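Local coordinates for protein STM4351 (Salmonella enterica, PDB 2Y7I) that binds arginine with high specificity in the periplasm, as a zinc-containing member of the family 3 bacterial solute-binding proteins, at residues F107-T121 against Q131-L143. Residues are numbered along the deposited sequence; the frame is centred on the assembly and turned at random. Where two conformers were deposited one is given.
Sequences FADLKGKKVGLENGT and QQAITPVAYDSYL. With ZN (zinc ion), chain D; ARG (arginine), chain C.
Asn-119 and Asp-140 meet where two parallel strands, 114-118 and 135-139, run out toward the ligand cleft. In the conformer described, Asn-119 ND2 donates to Asp-140 OD1 (2.8 Å), keeping the acceptor within its own amide plane although the carboxylate is turned 89° from that plane. Asp-140 OD2 binds zinc at 1.9 Å, with Asp-55 as the second protein ligand; the two oxygens are used separately, OD2 by the metal and OD1 by the amide, which together would limit rotation of the carboxylate. In the same conformer the other end of the amide, Asn-119 OD1, is bonded to Gln-124 of helix 122-130.

Beside this pair, Glu-118 reaches into the arginine pocket. With CG anti to the backbone N (chi1 -152°) and the chain extended, its CB passes Tyr-142 CE2 at 3.2 Å and its OE1 accepts from NH1 of the bound arginine at 2.8 Å. The carboxylate is steeply inclined to the phenol ring; a water links Glu-118 OE2, weakly, to Asp-140 O. Tyr-142 OH bonds to Phe-158 O and receives only a weak bond from Glu-118 N.

Along the strands, backbone bonds alternate from Thr-135 N to Asn-119 N. Tyr-139 sets its ring edge against Gly-116 CA, with CE1 3.8 Å away, while its hydroxyl bonds to Asp-148. At the far end, the bent Gln-131 chain stacks its amide on the Phe-107 ring, planes 17° apart; NE2 is held by Tyr-126. Ile-134 CD1 comes to the edge of that ring, and Ile-134 CG2 meets Val-115 CG2 at 3.6 Å.

The contact pairs the two strands of a beta-alpha-beta unit whose crossover is helix 122-130: with aliphatic packing and an amide-on-ring stack at one end, it carries at the other a ligand-binding carboxylate and a zinc-bound one, whose charges are probably eased by guanidinium and metal respectively.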
loop_
_atom_site.group_PDB
_atom_site.type_symbol
_atom_site.label_atom_id
_atom_site.label_comp_id
_atom_site.label_asym_id
_atom_site.label_seq_id
_atom_site.Cartn_x
_atom_site.Cartn_y
_atom_site.Cartn_z
ATOM N N PHE A 107 25.431 -20.467 -9.626
ATOM C CA PHE A 107 26.039 -20.887 -8.361
ATOM C C PHE A 107 27.094 -21.979 -8.546
ATOM O O PHE A 107 28.140 -21.946 -7.887
ATOM C CB PHE A 107 24.971 -21.327 -7.359
ATOM C CG PHE A 107 24.227 -20.171 -6.723
ATOM C CD1 PHE A 107 24.883 -19.295 -5.854
ATOM C CD2 PHE A 107 22.876 -19.966 -6.987
ATOM C CE1 PHE A 107 24.207 -18.230 -5.271
ATOM C CE2 PHE A 107 22.186 -18.898 -6.409
ATOM C CZ PHE A 107 22.858 -18.025 -5.545
ATOM N N ALA A 108 26.831 -22.928 -9.448
ATOM C CA ALA A 108 27.817 -23.959 -9.784
ATOM C C ALA A 108 29.136 -23.335 -10.251
ATOM O O ALA A 108 30.210 -23.817 -9.893
ATOM C CB ALA A 108 27.273 -24.925 -10.839
ATOM N N ASP A 109 29.049 -22.259 -11.034
ATOM C CA ASP A 109 30.244 -21.559 -11.525
ATOM C C ASP A 109 31.076 -20.976 -10.376
ATOM O O ASP A 109 32.277 -20.760 -10.523
ATOM C CB ASP A 109 29.871 -20.422 -12.488
ATOM C CG ASP A 109 29.249 -20.910 -13.780
ATOM O OD1 ASP A 109 29.493 -22.064 -14.196
ATOM O OD2 ASP A 109 28.505 -20.105 -14.387
ATOM N N LEU A 110 30.430 -20.715 -9.243
ATOM C CA LEU A 110 31.110 -20.155 -8.075
ATOM C C LEU A 110 31.746 -21.201 -7.155
ATOM O O LEU A 110 32.224 -20.867 -6.069
ATOM C CB LEU A 110 30.152 -19.239 -7.299
ATOM C CG LEU A 110 29.925 -17.880 -7.979
ATOM C CD1 LEU A 110 28.641 -17.232 -7.451
ATOM C CD2 LEU A 110 31.121 -16.982 -7.724
ATOM N N LYS A 111 31.765 -22.461 -7.595
ATOM C CA LYS A 111 32.352 -23.547 -6.795
ATOM C C LYS A 111 33.781 -23.182 -6.339
ATOM O O LYS A 111 34.629 -22.837 -7.159
ATOM C CB LYS A 111 32.349 -24.865 -7.587
ATOM C CG LYS A 111 32.648 -26.105 -6.742
ATOM C CD LYS A 111 32.892 -27.343 -7.602
ATOM C CE LYS A 111 33.440 -28.494 -6.759
ATOM N NZ LYS A 111 33.891 -29.649 -7.602
ATOM N N GLY A 112 34.024 -23.244 -5.032
ATOM C CA GLY A 112 35.361 -22.984 -4.477
ATOM C C GLY A 112 35.717 -21.510 -4.357
ATOM O O GLY A 112 36.850 -21.166 -4.038
ATOM N N LYS A 113 34.750 -20.633 -4.600
ATOM C CA LYS A 113 35.024 -19.203 -4.633
ATOM C C LYS A 113 34.438 -18.524 -3.405
ATOM O O LYS A 113 33.631 -19.121 -2.673
ATOM C CB LYS A 113 34.490 -18.564 -5.931
ATOM C CG LYS A 113 34.990 -19.225 -7.245
ATOM C CD LYS A 113 36.490 -19.042 -7.465
ATOM C CE LYS A 113 36.927 -19.692 -8.775
ATOM N NZ LYS A 113 38.393 -19.632 -8.947
ATOM N N LYS A 114 34.860 -17.285 -3.177
ATOM C CA LYS A 114 34.438 -16.505 -2.017
ATOM C C LYS A 114 33.315 -15.557 -2.387
ATOM O O LYS A 114 33.444 -14.762 -3.324
ATOM C CB LYS A 114 35.617 -15.716 -1.431
ATOM C CG LYS A 114 36.682 -16.583 -0.758
ATOM C CD LYS A 114 37.855 -15.745 -0.247
ATOM C CE LYS A 114 38.735 -16.568 0.670
ATOM N NZ LYS A 114 39.801 -15.749 1.351
ATOM N N VAL A 115 32.213 -15.651 -1.650
ATOM C CA VAL A 115 31.088 -14.745 -1.831
ATOM C C VAL A 115 30.762 -14.037 -0.509
ATOM O O VAL A 115 30.526 -14.678 0.515
ATOM C CB VAL A 115 29.853 -15.471 -2.418
ATOM C CG1 VAL A 115 28.651 -14.535 -2.474
ATOM C CG2 VAL A 115 30.155 -15.986 -3.807
ATOM N N GLY A 116 30.777 -12.704 -0.548
ATOM C CA GLY A 116 30.514 -11.896 0.634
ATOM C C GLY A 116 29.026 -11.697 0.863
ATOM O O GLY A 116 28.239 -11.626 -0.085
ATOM N N LEU A 117 28.644 -11.604 2.130
ATOM C CA LEU A 117 27.252 -11.402 2.530
ATOM C C LEU A 117 27.236 -10.875 3.956
ATOM O O LEU A 117 28.274 -10.828 4.616
ATOM C CB LEU A 117 26.440 -12.700 2.402
ATOM C CG LEU A 117 27.138 -14.000 2.841
ATOM C CD1 LEU A 117 27.167 -14.163 4.362
ATOM C CD2 LEU A 117 26.498 -15.212 2.200
ATOM N N GLU A 118 26.066 -10.470 4.438
ATOM C CA GLU A 118 25.969 -9.872 5.771
ATOM C C GLU A 118 25.613 -10.906 6.835
ATOM O O GLU A 118 24.763 -11.764 6.601
ATOM C CB GLU A 118 24.902 -8.781 5.758
ATOM C CG GLU A 118 25.076 -7.645 6.749
ATOM C CD GLU A 118 24.201 -6.451 6.378
ATOM O OE1 GLU A 118 23.033 -6.691 6.067
ATOM O OE2 GLU A 118 24.691 -5.297 6.335
ATOM N N ASN A 119 26.264 -10.807 7.997
ATOM C CA ASN A 119 25.952 -11.639 9.163
ATOM C C ASN A 119 24.495 -11.477 9.552
ATOM O O ASN A 119 23.979 -10.366 9.530
ATOM C CB ASN A 119 26.817 -11.229 10.360
ATOM C CG ASN A 119 28.160 -11.910 10.369
ATOM O OD1 ASN A 119 28.249 -13.123 10.175
ATOM N ND2 ASN A 119 29.220 -11.135 10.608
ATOM N N GLY A 120 23.841 -12.573 9.921
ATOM C CA GLY A 120 22.466 -12.520 10.448
ATOM C C GLY A 120 21.341 -12.517 9.422
ATOM O O GLY A 120 20.150 -12.508 9.792
ATOM N N THR A 121 21.709 -12.571 8.142
ATOM C CA THR A 121 20.731 -12.436 7.049
ATOM C C THR A 121 20.179 -13.760 6.519
ATOM O O THR A 121 20.759 -14.833 6.735
ATOM C CB THR A 121 21.299 -11.615 5.847
ATOM O OG1 THR A 121 22.398 -12.317 5.243
ATOM C CG2 THR A 121 21.748 -10.250 6.305
ATOM N N GLN A 131 24.226 -23.851 -0.681
ATOM C CA GLN A 131 25.326 -23.683 -1.619
ATOM C C GLN A 131 26.665 -23.922 -0.936
ATOM O O GLN A 131 27.537 -23.049 -0.917
ATOM C CB GLN A 131 25.288 -22.295 -2.275
ATOM C CG GLN A 131 24.016 -21.981 -3.056
ATOM C CD GLN A 131 23.832 -22.830 -4.302
ATOM O OE1 GLN A 131 24.770 -23.479 -4.789
ATOM N NE2 GLN A 131 22.623 -22.807 -4.843
ATOM N N GLN A 132 26.839 -25.134 -0.423
ATOM C CA GLN A 132 27.968 -25.444 0.446
ATOM C C GLN A 132 29.331 -25.523 -0.236
ATOM O O GLN A 132 30.356 -25.519 0.445
ATOM C CB GLN A 132 27.681 -26.710 1.250
ATOM C CG GLN A 132 26.425 -26.564 2.100
ATOM C CD GLN A 132 26.212 -27.714 3.057
ATOM O OE1 GLN A 132 26.876 -28.741 2.967
ATOM N NE2 GLN A 132 25.284 -27.536 3.994
ATOM N N ALA A 133 29.348 -25.588 -1.568
ATOM C CA ALA A 133 30.605 -25.597 -2.316
ATOM C C ALA A 133 31.167 -24.179 -2.484
ATOM O O ALA A 133 32.289 -24.000 -2.969
ATOM C CB ALA A 133 30.423 -26.282 -3.674
ATOM N N ILE A 134 30.368 -23.182 -2.099
ATOM C CA ILE A 134 30.790 -21.783 -2.116
ATOM C C ILE A 134 31.201 -21.371 -0.710
ATOM O O ILE A 134 30.539 -21.732 0.263
ATOM C CB ILE A 134 29.662 -20.842 -2.624
ATOM C CG1 ILE A 134 29.149 -21.301 -4.002
ATOM C CG2 ILE A 134 30.167 -19.400 -2.680
ATOM C CD1 ILE A 134 27.912 -20.557 -4.486
ATOM N N THR A 135 32.299 -20.632 -0.611
ATOM C CA THR A 135 32.765 -20.118 0.668
ATOM C C THR A 135 32.066 -18.808 0.985
ATOM O O THR A 135 32.259 -17.808 0.278
ATOM C CB THR A 135 34.290 -19.907 0.696
ATOM O OG1 THR A 135 34.951 -21.159 0.496
ATOM C CG2 THR A 135 34.729 -19.314 2.052
ATOM N N PRO A 136 31.244 -18.803 2.047
ATOM C CA PRO A 136 30.596 -17.562 2.436
ATOM C C PRO A 136 31.535 -16.739 3.319
ATOM O O PRO A 136 32.233 -17.293 4.184
ATOM C CB PRO A 136 29.363 -18.037 3.216
ATOM C CG PRO A 136 29.743 -19.412 3.756
ATOM C CD PRO A 136 30.934 -19.913 2.971
ATOM N N VAL A 137 31.595 -15.437 3.071
ATOM C CA VAL A 137 32.453 -14.571 3.858
ATOM C C VAL A 137 31.528 -13.546 4.483
ATOM O O VAL A 137 30.866 -12.792 3.773
ATOM C CB VAL A 137 33.543 -13.888 2.990
ATOM C CG1 VAL A 137 34.490 -13.045 3.861
ATOM C CG2 VAL A 137 34.329 -14.931 2.196
ATOM N N ALA A 138 31.485 -13.541 5.814
ATOM C CA ALA A 138 30.526 -12.742 6.569
ATOM C C ALA A 138 31.092 -11.357 6.877
ATOM O O ALA A 138 32.263 -11.225 7.259
ATOM C CB ALA A 138 30.165 -13.461 7.871
ATOM N N TYR A 139 30.236 -10.352 6.726
ATOM C CA TYR A 139 30.553 -8.950 6.988
ATOM C C TYR A 139 29.439 -8.354 7.830
ATOM O O TYR A 139 28.285 -8.743 7.676
ATOM C CB TYR A 139 30.608 -8.172 5.662
ATOM C CG TYR A 139 31.764 -8.566 4.774
ATOM C CD1 TYR A 139 31.640 -9.608 3.853
ATOM C CD2 TYR A 139 32.986 -7.902 4.865
ATOM C CE1 TYR A 139 32.713 -9.985 3.045
ATOM C CE2 TYR A 139 34.071 -8.260 4.044
ATOM C CZ TYR A 139 33.925 -9.308 3.148
ATOM O OH TYR A 139 34.995 -9.655 2.361
ATOM N N ASP A 140 29.763 -7.399 8.701
ATOM C CA ASP A 140 28.704 -6.613 9.345
ATOM C C ASP A 140 28.268 -5.378 8.548
ATOM O O ASP A 140 27.597 -4.481 9.075
ATOM C CB ASP A 140 29.064 -6.259 10.796
ATOM C CG ASP A 140 28.732 -7.384 11.749
ATOM O OD1 ASP A 140 28.504 -8.509 11.258
ATOM O OD2 ASP A 140 28.691 -7.174 12.975
ATOM N N SER A 141 28.663 -5.314 7.282
ATOM C CA SER A 141 28.234 -4.214 6.419
ATOM C C SER A 141 28.462 -4.559 4.962
ATOM O O SER A 141 29.596 -4.842 4.568
ATOM C CB SER A 141 29.006 -2.938 6.768
ATOM O OG SER A 141 28.713 -1.906 5.842
ATOM N N TYR A 142 27.384 -4.532 4.174
ATOM C CA TYR A 142 27.497 -4.702 2.726
ATOM C C TYR A 142 28.525 -3.741 2.117
ATOM O O TYR A 142 29.178 -4.084 1.136
ATOM C CB TYR A 142 26.110 -4.677 2.030
ATOM C CG TYR A 142 25.445 -6.042 2.050
ATOM C CD1 TYR A 142 25.886 -7.059 1.210
ATOM C CD2 TYR A 142 24.392 -6.327 2.928
ATOM C CE1 TYR A 142 25.300 -8.334 1.233
ATOM C CE2 TYR A 142 23.786 -7.597 2.953
ATOM C CZ TYR A 142 24.253 -8.601 2.102
ATOM O OH TYR A 142 23.700 -9.880 2.139
ATOM N N LEU A 143 28.735 -2.577 2.733
ATOM C CA LEU A 143 29.740 -1.629 2.227
ATOM C C LEU A 143 31.171 -2.205 2.225
ATOM O O LEU A 143 31.932 -2.028 1.266
ATOM C CB LEU A 143 29.710 -0.291 2.994
ATOM C CG LEU A 143 28.402 0.452 3.314
ATOM C CD1 LEU A 143 28.691 1.905 3.737
ATOM C CD2 LEU A 143 27.378 0.418 2.177
HETATM ZN ZN ZN D . 28.183 -8.584 14.060
HETATM N N ARG C . 16.511 -8.928 3.523
HETATM C CA ARG C . 17.699 -9.617 4.116
HETATM C C ARG C . 17.314 -10.252 5.447
HETATM O O ARG C . 18.158 -10.844 6.116
HETATM C CB ARG C . 18.872 -8.634 4.315
HETATM C CG ARG C . 18.511 -7.383 5.137
HETATM C CD ARG C . 19.727 -6.509 5.437
HETATM N NE ARG C . 19.292 -5.193 5.916
HETATM C CZ ARG C . 20.104 -4.207 6.292
HETATM N NH1 ARG C . 21.430 -4.355 6.266
HETATM N NH2 ARG C . 19.585 -3.068 6.698
HETATM O OXT ARG C . 16.152 -10.163 5.889
HETATM O O HOH W 1 24.951 -4.569 9.230
HETATM O O HOH W 2 25.203 -8.037 10.400
HETATM O O HOH W 3 32.195 -10.951 10.044
#